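Local coordinates for protein ATP-dependent DNA helicase PIF1 (Candida albicans, PDB 7OTJ) that couples ATP hydrolysis to 5'-3' unwinding of DNA and probably resolves G-quadruplexes to keep the mitochondrial and nuclear genomes stable, at residues 450-455 with 468-473; 478-483 with 489-494. One frame throughout, in Å; residues are numbered along the deposited sequence.

Interaction 1 of 2, residues 450-455 with 468-473; sequences LSIHKS and KKIFEN. With nucleotides of chain C.
Ile-452 and Ile-470 meet through their outermost methyls, CD1 to CD1, with the two side chains crossing at about a right angle. Beside this apolar touch the rings of His-453 and Phe-471 come together obliquely, His-453 CE1 lying 4.3 Å from Phe-471 CZ, and both rings are turned to the bound DNA strand, chain C. The sugar of DT2 sits over one face of the imidazole, its C2' above the ring centre and its C1' 3.5 Å from His-453 CE1. Phe-471 is set one nucleotide further toward the 5' end: C1' of DT1 lies 3.6 Å above the centre of the phenyl ring, while O4' of DT2 reaches its edge, in plane, 3.2 Å from Phe-471 CZ. His-453 thus takes the sugar of DT2, and Phe-471 the sugar and thymine of DT1, all by van der Waals contact. This is the DNA-facing surface of the second RecA-like domain of a superfamily 1 helicase, where strand 449-451 runs into helix 452-455 and the loop after strand 463-466 passes alongside. At the start of that helix Ser-451 is the N-cap. Its OG, held between the backbone N and the carbonyl carbon (chi1 69°), accepts from Lys-454 N and donates to OP1 of DT3 at 2.8 Å, so one hydroxyl both caps the helix and grips the phosphate. Lys-454 lays its CG 3.5 Å from the same OP1 of DT3. Further out, Gln-475 of helix 475-481 accepts a hydrogen bond from Phe-471 N through OE1, Ile-452, His-453 and Ile-470 rest on it, and Leu-148 and Val-151 pack on His-453. Within the helical turn, Ser-455 OG donates to Ile-452 O over 2.6 Å.

Interaction 2 of 2, residues 478-483 with 489-494; sequences VALSRA and LQVLNF. With ALF (tetrafluoroaluminate ion), chain F.
The Phe-494 ring takes Leu-480 CD1 at its edge, in the ring plane and 3.9 Å from Phe-494 CE2, and also meets the ring of Phe-218 with the planes inclined by about 20°. The guanidinium of Arg-482 likewise works through its edge: Val-478 O and the tetrafluoroaluminate both lie near its plane. Arg-482 NH1 donates to F4 of the tetrafluoroaluminate at 2.6 Å in a nearly straight bond (165°), and Arg-482 NH2 donates to F2 of the same ion at 2.8 Å. Bends at chi2 and chi3 fold the arginine back toward Val-478, one turn earlier, where Arg-482 NE donates to Val-478 O at 2.8 Å and NH2 to Ser-481 OG, fixing the rotation of the group. Away from the anion, Leu-480 sends CD2 to Val-491 CG2 (3.7 Å), the side chains crossing at about a right angle, and Ala-483 CB abuts Leu-489 CB at 3.8 Å. Lys-31, Gln-147 and Arg-191 also hydrogen-bond the anion. Helix 475-481 thus packs on edge strand 489-492 of a beta-alpha-beta unit, and Arg-482 reaches across the nucleotide cleft as an arginine finger does, gripping the mimic of the gamma-phosphate.

Overall arrangement
From the N terminus, strand 449-451 and helix 452-455 come first, and interaction 1 closes a loop through strand 463-466 to residues 468-473. The chain then enters helix 475-481, and interaction 2 closes a second, shorter loop from the end of that helix to strand 489-492. The two follow in series, neither enclosing nor crossing the other, with centres about 10 Å apart. They join where Ile-452 packs on Ala-479 and Ser-455 on Arg-482. Both reach the same four-stranded parallel sheet, at its opposite outermost strands, and the chain leads from the DNA-contacting residues of interaction 1 through helix 475-481 to the arginine of interaction 2 at the nucleotide site.

Interaction 1 of 2, residues 450-455 with 468-473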
ATOM      1  N   LEU A 450      -9.218   5.947  -6.074  1.00 55.44           N
ATOM      2  CA  LEU A 450      -8.148   5.037  -5.689  1.00 46.48           C
ATOM      3  C   LEU A 450      -8.547   3.619  -6.058  1.00 50.78           C
ATOM      4  O   LEU A 450      -9.726   3.262  -5.971  1.00 55.56           O
ATOM      5  CB  LEU A 450      -7.857   5.139  -4.185  1.00 54.50           C
ATOM      6  CG  LEU A 450      -6.728   4.291  -3.604  1.00 53.98           C
ATOM      7  CD1 LEU A 450      -5.374   4.795  -4.087  1.00 59.16           C
ATOM      8  CD2 LEU A 450      -6.801   4.291  -2.085  1.00 45.20           C
ATOM      9  N   SER A 451      -7.572   2.824  -6.496  1.00 46.11           N
ATOM     10  CA  SER A 451      -7.860   1.441  -6.835  1.00 40.92           C
ATOM     11  C   SER A 451      -8.142   0.638  -5.570  1.00 46.93           C
ATOM     12  O   SER A 451      -7.587   0.909  -4.499  1.00 46.41           O
ATOM     13  CB  SER A 451      -6.700   0.815  -7.613  1.00 49.26           C
ATOM     14  OG  SER A 451      -5.546   0.642  -6.806  1.00 51.50           O
ATOM     15  N   ILE A 452      -9.033  -0.348  -5.695  1.00 44.26           N
ATOM     16  CA  ILE A 452      -9.324  -1.225  -4.565  1.00 44.21           C
ATOM     17  C   ILE A 452      -8.049  -1.897  -4.080  1.00 43.70           C
ATOM     18  O   ILE A 452      -7.854  -2.087  -2.873  1.00 44.00           O
ATOM     19  CB  ILE A 452     -10.408  -2.250  -4.942  1.00 40.22           C
ATOM     20  CG1 ILE A 452     -11.731  -1.528  -5.219  1.00 49.29           C
ATOM     21  CG2 ILE A 452     -10.582  -3.283  -3.836  1.00 39.97           C
ATOM     22  CD1 ILE A 452     -12.816  -2.412  -5.765  1.00 41.75           C
ATOM     23  N   HIS A 453      -7.156  -2.257  -5.012  1.00 43.72           N
ATOM     24  CA  HIS A 453      -5.893  -2.885  -4.635  1.00 42.54           C
ATOM     25  C   HIS A 453      -5.109  -2.002  -3.674  1.00 43.74           C
ATOM     26  O   HIS A 453      -4.705  -2.448  -2.594  1.00 46.48           O
ATOM     27  CB  HIS A 453      -5.065  -3.186  -5.885  1.00 44.99           C
ATOM     28  CG  HIS A 453      -5.312  -4.545  -6.460  1.00 44.74           C
ATOM     29  ND1 HIS A 453      -6.419  -4.840  -7.231  1.00 51.37           N
ATOM     30  CD2 HIS A 453      -4.598  -5.691  -6.370  1.00 39.39           C
ATOM     31  CE1 HIS A 453      -6.372  -6.109  -7.593  1.00 50.90           C
ATOM     32  NE2 HIS A 453      -5.277  -6.648  -7.083  1.00 49.30           N
ATOM     33  N   LYS A 454      -4.955  -0.722  -4.015  1.00 47.28           N
ATOM     34  CA  LYS A 454      -4.183   0.184  -3.181  1.00 45.70           C
ATOM     35  C   LYS A 454      -4.948   0.626  -1.941  1.00 45.12           C
ATOM     36  O   LYS A 454      -4.335   1.145  -1.005  1.00 51.36           O
ATOM     37  CB  LYS A 454      -3.741   1.410  -3.993  1.00 48.02           C
ATOM     38  CG  LYS A 454      -2.656   1.116  -5.039  1.00 56.09           C
ATOM     39  CD  LYS A 454      -2.256   2.356  -5.848  1.00 61.45           C
ATOM     40  CE  LYS A 454      -1.893   3.536  -4.945  1.00 78.27           C
ATOM     41  NZ  LYS A 454      -1.648   4.812  -5.688  1.00 74.53           N
ATOM     42  N   SER A 455      -6.264   0.423  -1.901  1.00 49.20           N
ATOM     43  CA  SER A 455      -6.993   0.706  -0.671  1.00 47.89           C
ATOM     44  C   SER A 455      -6.769  -0.352   0.396  1.00 44.02           C
ATOM     45  O   SER A 455      -6.966  -0.059   1.580  1.00 46.20           O
ATOM     46  CB  SER A 455      -8.496   0.814  -0.939  1.00 43.36           C
ATOM     47  OG  SER A 455      -9.048  -0.456  -1.254  1.00 44.29           O
ATOM     48  N   LYS A 468     -18.436  -2.044 -10.373  1.00 62.95           N
ATOM     49  CA  LYS A 468     -18.790  -2.314 -11.765  1.00 56.37           C
ATOM     50  C   LYS A 468     -17.810  -3.283 -12.418  1.00 59.90           C
ATOM     51  O   LYS A 468     -18.219  -4.262 -13.052  1.00 58.24           O
ATOM     52  CB  LYS A 468     -18.848  -1.000 -12.549  1.00 57.12           C
ATOM     53  CG  LYS A 468     -19.526  -1.083 -13.923  1.00 66.67           C
ATOM     54  CD  LYS A 468     -21.024  -0.787 -13.816  1.00 78.42           C
ATOM     55  CE  LYS A 468     -21.705  -0.647 -15.176  1.00 77.50           C
ATOM     56  NZ  LYS A 468     -23.101  -0.115 -15.035  1.00 63.41           N
ATOM     57  N   LYS A 469     -16.508  -3.030 -12.274  1.00 62.12           N
ATOM     58  CA  LYS A 469     -15.491  -3.796 -12.984  1.00 60.48           C
ATOM     59  C   LYS A 469     -14.757  -4.792 -12.088  1.00 54.96           C
ATOM     60  O   LYS A 469     -13.654  -5.219 -12.436  1.00 61.49           O
ATOM     61  CB  LYS A 469     -14.481  -2.854 -13.647  1.00 58.11           C
ATOM     62  CG  LYS A 469     -15.057  -1.923 -14.702  1.00 57.01           C
ATOM     63  CD  LYS A 469     -15.754  -2.708 -15.811  1.00 78.75           C
ATOM     64  CE  LYS A 469     -16.474  -1.788 -16.794  1.00 62.78           C
ATOM     65  NZ  LYS A 469     -17.230  -2.548 -17.835  1.00 74.17           N
ATOM     66  N   ILE A 470     -15.345  -5.179 -10.950  1.00 53.18           N
ATOM     67  CA  ILE A 470     -14.679  -6.130 -10.061  1.00 58.05           C
ATOM     68  C   ILE A 470     -14.417  -7.422 -10.818  1.00 56.44           C
ATOM     69  O   ILE A 470     -15.324  -8.006 -11.424  1.00 58.08           O
ATOM     70  CB  ILE A 470     -15.511  -6.381  -8.790  1.00 57.30           C
ATOM     71  CG1 ILE A 470     -15.051  -5.492  -7.632  1.00 49.13           C
ATOM     72  CG2 ILE A 470     -15.352  -7.813  -8.318  1.00 51.51           C
ATOM     73  CD1 ILE A 470     -15.054  -4.027  -7.927  1.00 50.95           C
ATOM     74  N   PHE A 471     -13.162  -7.874 -10.797  1.00 60.99           N
ATOM     75  CA  PHE A 471     -12.749  -9.018 -11.592  1.00 60.13           C
ATOM     76  C   PHE A 471     -12.019 -10.083 -10.789  1.00 62.16           C
ATOM     77  O   PHE A 471     -11.705 -11.140 -11.347  1.00 58.93           O
ATOM     78  CB  PHE A 471     -11.841  -8.556 -12.746  1.00 60.71           C
ATOM     79  CG  PHE A 471     -10.634  -7.781 -12.288  1.00 71.40           C
ATOM     80  CD1 PHE A 471      -9.452  -8.434 -11.958  1.00 66.83           C
ATOM     81  CD2 PHE A 471     -10.684  -6.399 -12.168  1.00 63.26           C
ATOM     82  CE1 PHE A 471      -8.346  -7.721 -11.525  1.00 59.81           C
ATOM     83  CE2 PHE A 471      -9.576  -5.683 -11.734  1.00 62.55           C
ATOM     84  CZ  PHE A 471      -8.410  -6.346 -11.413  1.00 59.88           C
ATOM     85  N   GLU A 472     -11.774  -9.861  -9.497  1.00 58.15           N
ATOM     86  CA  GLU A 472     -10.837 -10.678  -8.742  1.00 56.17           C
ATOM     87  C   GLU A 472     -11.437 -11.107  -7.411  1.00 53.28           C
ATOM     88  O   GLU A 472     -12.221 -10.377  -6.796  1.00 52.37           O
ATOM     89  CB  GLU A 472      -9.531  -9.902  -8.498  1.00 54.15           C
ATOM     90  CG  GLU A 472      -8.424 -10.680  -7.799  1.00 54.63           C
ATOM     91  CD  GLU A 472      -7.846 -11.786  -8.658  1.00 52.61           C
ATOM     92  OE1 GLU A 472      -8.393 -12.908  -8.636  1.00 46.24           O
ATOM     93  OE2 GLU A 472      -6.846 -11.528  -9.361  1.00 62.68           O
ATOM     94  N   ASN A 473     -11.030 -12.299  -6.963  1.00 57.22           N
ATOM     95  CA  ASN A 473     -11.432 -12.800  -5.657  1.00 47.92           C
ATOM     96  C   ASN A 473     -11.022 -11.827  -4.566  1.00 47.75           C
ATOM     97  O   ASN A 473      -9.948 -11.219  -4.625  1.00 47.34           O
ATOM     98  CB  ASN A 473     -10.792 -14.160  -5.378  1.00 51.38           C
ATOM     99  CG  ASN A 473     -11.185 -15.211  -6.386  1.00 63.25           C
ATOM    100  OD1 ASN A 473     -12.339 -15.274  -6.820  1.00 63.13           O
ATOM    101  ND2 ASN A 473     -10.224 -16.045  -6.772  1.00 57.68           N
TER
ATOM    102  P    DT C   2      -5.787  -2.542 -14.390  1.00 59.82           P
ATOM    103  OP1  DT C   2      -6.939  -1.616 -14.460  1.00 71.41           O
ATOM    104  OP2  DT C   2      -4.666  -2.418 -15.351  1.00 68.46           O
ATOM    105  O5'  DT C   2      -5.204  -2.469 -12.903  1.00 60.58           O
ATOM    106  C5'  DT C   2      -6.094  -2.406 -11.791  1.00 60.57           C
ATOM    107  C4'  DT C   2      -5.598  -3.266 -10.642  1.00 51.42           C
ATOM    108  O4'  DT C   2      -5.781  -4.653 -10.979  1.00 59.91           O
ATOM    109  C3'  DT C   2      -4.127  -3.083 -10.306  1.00 51.83           C
ATOM    110  O3'  DT C   2      -4.011  -2.188  -9.219  1.00 49.80           O
ATOM    111  C2'  DT C   2      -3.641  -4.487  -9.926  1.00 52.62           C
ATOM    112  C1'  DT C   2      -4.661  -5.425 -10.574  1.00 61.82           C
ATOM    113  N1   DT C   2      -4.145  -6.167 -11.769  1.00 52.67           N
ATOM    114  C2   DT C   2      -4.360  -7.525 -11.860  1.00 61.84           C
ATOM    115  O2   DT C   2      -4.933  -8.170 -10.997  1.00 63.43           O
ATOM    116  N3   DT C   2      -3.864  -8.110 -12.996  1.00 54.52           N
ATOM    117  C4   DT C   2      -3.201  -7.484 -14.034  1.00 56.24           C
ATOM    118  O4   DT C   2      -2.793  -8.099 -15.016  1.00 61.04           O
ATOM    119  C5   DT C   2      -3.022  -6.059 -13.883  1.00 56.10           C
ATOM    120  C7   DT C   2      -2.317  -5.271 -14.949  1.00 61.11           C
ATOM    121  C6   DT C   2      -3.500  -5.475 -12.772  1.00 54.35           C
ATOM    122  OP3  DT C   1     -10.480  -3.897 -19.665  1.00119.33           O
ATOM    123  P    DT C   1     -11.115  -3.529 -18.380  1.00148.77           P
ATOM    124  OP1  DT C   1     -12.491  -4.070 -18.345  1.00119.57           O
ATOM    125  OP2  DT C   1     -10.913  -2.079 -18.178  1.00125.52           O
ATOM    126  O5'  DT C   1     -10.274  -4.282 -17.257  1.00114.87           O
ATOM    127  C5'  DT C   1      -8.859  -4.239 -17.289  1.00104.04           C
ATOM    128  C4'  DT C   1      -8.303  -4.316 -15.883  1.00 99.10           C
ATOM    129  O4'  DT C   1      -8.881  -5.455 -15.202  1.00 98.54           O
ATOM    130  C3'  DT C   1      -6.801  -4.524 -15.791  1.00 87.89           C
ATOM    131  O3'  DT C   1      -6.332  -4.046 -14.529  1.00 71.98           O
ATOM    132  C2'  DT C   1      -6.702  -6.042 -15.886  1.00 88.83           C
ATOM    133  C1'  DT C   1      -7.901  -6.464 -15.038  1.00 91.94           C
ATOM    134  N1   DT C   1      -8.511  -7.762 -15.437  1.00100.56           N
ATOM    135  C2   DT C   1      -7.855  -8.942 -15.154  1.00103.60           C
ATOM    136  O2   DT C   1      -6.771  -8.994 -14.596  1.00 90.31           O
ATOM    137  N3   DT C   1      -8.519 -10.073 -15.558  1.00110.77           N
ATOM    138  C4   DT C   1      -9.747 -10.138 -16.197  1.00113.06           C
ATOM    139  O4   DT C   1     -10.264 -11.203 -16.521  1.00125.51           O
ATOM    140  C5   DT C   1     -10.378  -8.864 -16.457  1.00 98.95           C
ATOM    141  C7   DT C   1     -11.709  -8.807 -17.143  1.00 90.75           C
ATOM    142  C6   DT C   1      -9.739  -7.755 -16.067  1.00 98.87           C
ATOM    143  P    DT C   3      -2.873  -1.059  -9.215  1.00 55.63           P
ATOM    144  OP1  DT C   3      -3.339   0.041  -8.333  1.00 49.90           O
ATOM    145  OP2  DT C   3      -2.522  -0.777 -10.627  1.00 56.61           O
ATOM    146  O5'  DT C   3      -1.618  -1.789  -8.532  1.00 57.84           O
ATOM    147  C5'  DT C   3      -1.734  -2.294  -7.208  1.00 53.60           C
ATOM    148  C4'  DT C   3      -0.613  -3.272  -6.867  1.00 54.41           C
ATOM    149  O4'  DT C   3      -0.710  -4.441  -7.705  1.00 62.65           O
ATOM    150  C3'  DT C   3       0.796  -2.751  -7.071  1.00 54.98           C
ATOM    151  O3'  DT C   3       1.231  -2.086  -5.899  1.00 47.27           O
ATOM    152  C2'  DT C   3       1.601  -4.030  -7.311  1.00 56.62           C
ATOM    153  C1'  DT C   3       0.583  -4.960  -7.969  1.00 64.12           C
ATOM    154  N1   DT C   3       0.737  -5.084  -9.441  1.00 67.80           N
ATOM    155  C2   DT C   3       1.501  -6.102  -9.955  1.00 66.92           C
ATOM    156  O2   DT C   3       2.087  -6.909  -9.259  1.00 60.18           O
ATOM    157  N3   DT C   3       1.560  -6.137 -11.326  1.00 67.37           N
ATOM    158  C4   DT C   3       0.930  -5.271 -12.213  1.00 68.84           C
ATOM    159  O4   DT C   3       1.040  -5.376 -13.433  1.00 69.44           O
ATOM    160  C5   DT C   3       0.139  -4.230 -11.601  1.00 73.19           C
ATOM    161  C7   DT C   3      -0.589  -3.230 -12.455  1.00 65.44           C
ATOM    162  C6   DT C   3       0.078  -4.193 -10.263  1.00 72.19           C
TER

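Interaction 2 of 2, residues 478-483 with 489-494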
ATOM      1  N   VAL A 478     -12.522  -6.619   0.179  1.00 43.14           N
ATOM      2  CA  VAL A 478     -11.598  -5.534   0.521  1.00 43.66           C
ATOM      3  C   VAL A 478     -12.272  -4.179   0.343  1.00 40.08           C
ATOM      4  O   VAL A 478     -12.220  -3.319   1.231  1.00 41.19           O
ATOM      5  CB  VAL A 478     -10.307  -5.635  -0.315  1.00 39.63           C
ATOM      6  CG1 VAL A 478      -9.437  -4.412  -0.108  1.00 39.16           C
ATOM      7  CG2 VAL A 478      -9.539  -6.880   0.059  1.00 40.70           C
ATOM      8  N   ALA A 479     -12.944  -3.982  -0.794  1.00 44.30           N
ATOM      9  CA  ALA A 479     -13.568  -2.692  -1.082  1.00 47.50           C
ATOM     10  C   ALA A 479     -14.610  -2.343  -0.034  1.00 41.17           C
ATOM     11  O   ALA A 479     -14.558  -1.271   0.579  1.00 41.21           O
ATOM     12  CB  ALA A 479     -14.200  -2.710  -2.474  1.00 41.43           C
ATOM     13  N   LEU A 480     -15.563  -3.242   0.195  1.00 41.65           N
ATOM     14  CA  LEU A 480     -16.632  -2.929   1.128  1.00 46.13           C
ATOM     15  C   LEU A 480     -16.152  -2.849   2.573  1.00 42.65           C
ATOM     16  O   LEU A 480     -16.772  -2.140   3.373  1.00 49.45           O
ATOM     17  CB  LEU A 480     -17.753  -3.963   0.984  1.00 49.68           C
ATOM     18  CG  LEU A 480     -18.333  -4.045  -0.439  1.00 46.83           C
ATOM     19  CD1 LEU A 480     -19.414  -5.106  -0.570  1.00 47.54           C
ATOM     20  CD2 LEU A 480     -18.853  -2.681  -0.881  1.00 44.08           C
ATOM     21  N   SER A 481     -15.042  -3.500   2.918  1.00 44.66           N
ATOM     22  CA  SER A 481     -14.574  -3.513   4.300  1.00 48.57           C
ATOM     23  C   SER A 481     -13.682  -2.327   4.647  1.00 46.57           C
ATOM     24  O   SER A 481     -13.243  -2.219   5.796  1.00 42.56           O
ATOM     25  CB  SER A 481     -13.833  -4.818   4.601  1.00 42.24           C
ATOM     26  OG  SER A 481     -12.812  -5.057   3.654  1.00 40.59           O
ATOM     27  N   ARG A 482     -13.408  -1.440   3.687  1.00 48.25           N
ATOM     28  CA  ARG A 482     -12.690  -0.209   3.998  1.00 43.82           C
ATOM     29  C   ARG A 482     -13.522   0.749   4.836  1.00 44.74           C
ATOM     30  O   ARG A 482     -12.954   1.600   5.528  1.00 50.84           O
ATOM     31  CB  ARG A 482     -12.263   0.506   2.713  1.00 45.49           C
ATOM     32  CG  ARG A 482     -11.400  -0.316   1.763  1.00 46.31           C
ATOM     33  CD  ARG A 482     -10.172  -0.848   2.452  1.00 42.67           C
ATOM     34  NE  ARG A 482     -10.369  -2.190   2.990  1.00 48.27           N
ATOM     35  CZ  ARG A 482      -9.591  -2.738   3.912  1.00 42.66           C
ATOM     36  NH1 ARG A 482      -8.579  -2.075   4.444  1.00 43.00           N
ATOM     37  NH2 ARG A 482      -9.844  -3.979   4.318  1.00 51.47           N
ATOM     38  N   ALA A 483     -14.845   0.630   4.789  1.00 42.21           N
ATOM     39  CA  ALA A 483     -15.725   1.606   5.416  1.00 43.08           C
ATOM     40  C   ALA A 483     -15.789   1.425   6.925  1.00 44.07           C
ATOM     41  O   ALA A 483     -15.827   0.302   7.436  1.00 49.46           O
ATOM     42  CB  ALA A 483     -17.134   1.514   4.827  1.00 55.64           C
ATOM     43  N   LEU A 489     -20.903   4.949   3.730  1.00 50.11           N
ATOM     44  CA  LEU A 489     -20.573   4.073   2.612  1.00 47.08           C
ATOM     45  C   LEU A 489     -21.697   4.087   1.590  1.00 51.51           C
ATOM     46  O   LEU A 489     -22.861   3.879   1.941  1.00 48.98           O
ATOM     47  CB  LEU A 489     -20.334   2.637   3.092  1.00 46.11           C
ATOM     48  CG  LEU A 489     -20.356   1.544   2.020  1.00 45.68           C
ATOM     49  CD1 LEU A 489     -19.153   1.664   1.102  1.00 44.88           C
ATOM     50  CD2 LEU A 489     -20.410   0.178   2.667  1.00 50.34           C
ATOM     51  N   GLN A 490     -21.342   4.286   0.324  1.00 50.79           N
ATOM     52  CA  GLN A 490     -22.264   4.138  -0.794  1.00 49.14           C
ATOM     53  C   GLN A 490     -21.739   3.046  -1.712  1.00 48.33           C
ATOM     54  O   GLN A 490     -20.564   3.063  -2.092  1.00 47.39           O
ATOM     55  CB  GLN A 490     -22.431   5.450  -1.570  1.00 50.38           C
ATOM     56  CG  GLN A 490     -23.266   5.299  -2.839  1.00 51.62           C
ATOM     57  CD  GLN A 490     -23.317   6.569  -3.669  1.00 58.29           C
ATOM     58  OE1 GLN A 490     -22.322   7.277  -3.810  1.00 52.55           O
ATOM     59  NE2 GLN A 490     -24.488   6.866  -4.219  1.00 56.81           N
ATOM     60  N   VAL A 491     -22.608   2.111  -2.081  1.00 48.89           N
ATOM     61  CA  VAL A 491     -22.242   0.971  -2.913  1.00 48.45           C
ATOM     62  C   VAL A 491     -22.984   1.089  -4.235  1.00 52.56           C
ATOM     63  O   VAL A 491     -24.220   1.161  -4.259  1.00 51.30           O
ATOM     64  CB  VAL A 491     -22.557  -0.368  -2.230  1.00 48.10           C
ATOM     65  CG1 VAL A 491     -22.190  -1.528  -3.151  1.00 47.95           C
ATOM     66  CG2 VAL A 491     -21.813  -0.480  -0.903  1.00 53.37           C
ATOM     67  N   LEU A 492     -22.233   1.136  -5.328  1.00 50.81           N
ATOM     68  CA  LEU A 492     -22.801   1.191  -6.666  1.00 51.27           C
ATOM     69  C   LEU A 492     -22.571  -0.132  -7.385  1.00 59.30           C
ATOM     70  O   LEU A 492     -21.483  -0.715  -7.307  1.00 60.43           O
ATOM     71  CB  LEU A 492     -22.195   2.345  -7.473  1.00 52.41           C
ATOM     72  CG  LEU A 492     -22.388   3.756  -6.903  1.00 56.14           C
ATOM     73  CD1 LEU A 492     -21.677   4.785  -7.767  1.00 52.47           C
ATOM     74  CD2 LEU A 492     -23.861   4.103  -6.754  1.00 53.82           C
ATOM     75  N   ASN A 493     -23.613  -0.603  -8.075  1.00 64.12           N
ATOM     76  CA  ASN A 493     -23.550  -1.780  -8.944  1.00 59.88           C
ATOM     77  C   ASN A 493     -23.169  -3.046  -8.182  1.00 53.92           C
ATOM     78  O   ASN A 493     -22.458  -3.908  -8.702  1.00 53.36           O
ATOM     79  CB  ASN A 493     -22.584  -1.543 -10.104  1.00 53.33           C
ATOM     80  CG  ASN A 493     -23.021  -0.404 -10.994  1.00 63.77           C
ATOM     81  OD1 ASN A 493     -23.929  -0.559 -11.813  1.00 73.92           O
ATOM     82  ND2 ASN A 493     -22.374   0.748 -10.848  1.00 54.18           N
ATOM     83  N   PHE A 494     -23.711  -3.199  -6.973  1.00 56.38           N
ATOM     84  CA  PHE A 494     -23.454  -4.395  -6.183  1.00 51.65           C
ATOM     85  C   PHE A 494     -24.080  -5.607  -6.855  1.00 57.05           C
ATOM     86  O   PHE A 494     -25.171  -5.527  -7.425  1.00 62.26           O
ATOM     87  CB  PHE A 494     -24.008  -4.255  -4.764  1.00 50.74           C
ATOM     88  CG  PHE A 494     -23.795  -5.482  -3.911  1.00 55.01           C
ATOM     89  CD1 PHE A 494     -24.696  -6.538  -3.937  1.00 58.64           C
ATOM     90  CD2 PHE A 494     -22.682  -5.587  -3.091  1.00 59.93           C
ATOM     91  CE1 PHE A 494     -24.486  -7.670  -3.170  1.00 58.92           C
ATOM     92  CE2 PHE A 494     -22.469  -6.714  -2.320  1.00 55.56           C
ATOM     93  CZ  PHE A 494     -23.373  -7.757  -2.358  1.00 54.92           C
TER
HETATM   94 AL   ALF F1002      -7.056  -4.577   6.771  1.00 47.52          AL
HETATM   95  F1  ALF F1002      -5.277  -4.635   6.713  1.00 46.36           F
HETATM   96  F2  ALF F1002      -8.840  -4.503   6.832  1.00 48.45           F
HETATM   97  F3  ALF F1002      -7.051  -6.316   7.175  1.00 39.66           F
HETATM   98  F4  ALF F1002      -7.073  -2.821   6.447  1.00 43.25           F
HETATM   99  O   HOH W   1      -6.722  -5.130   4.436  1.00 42.46           O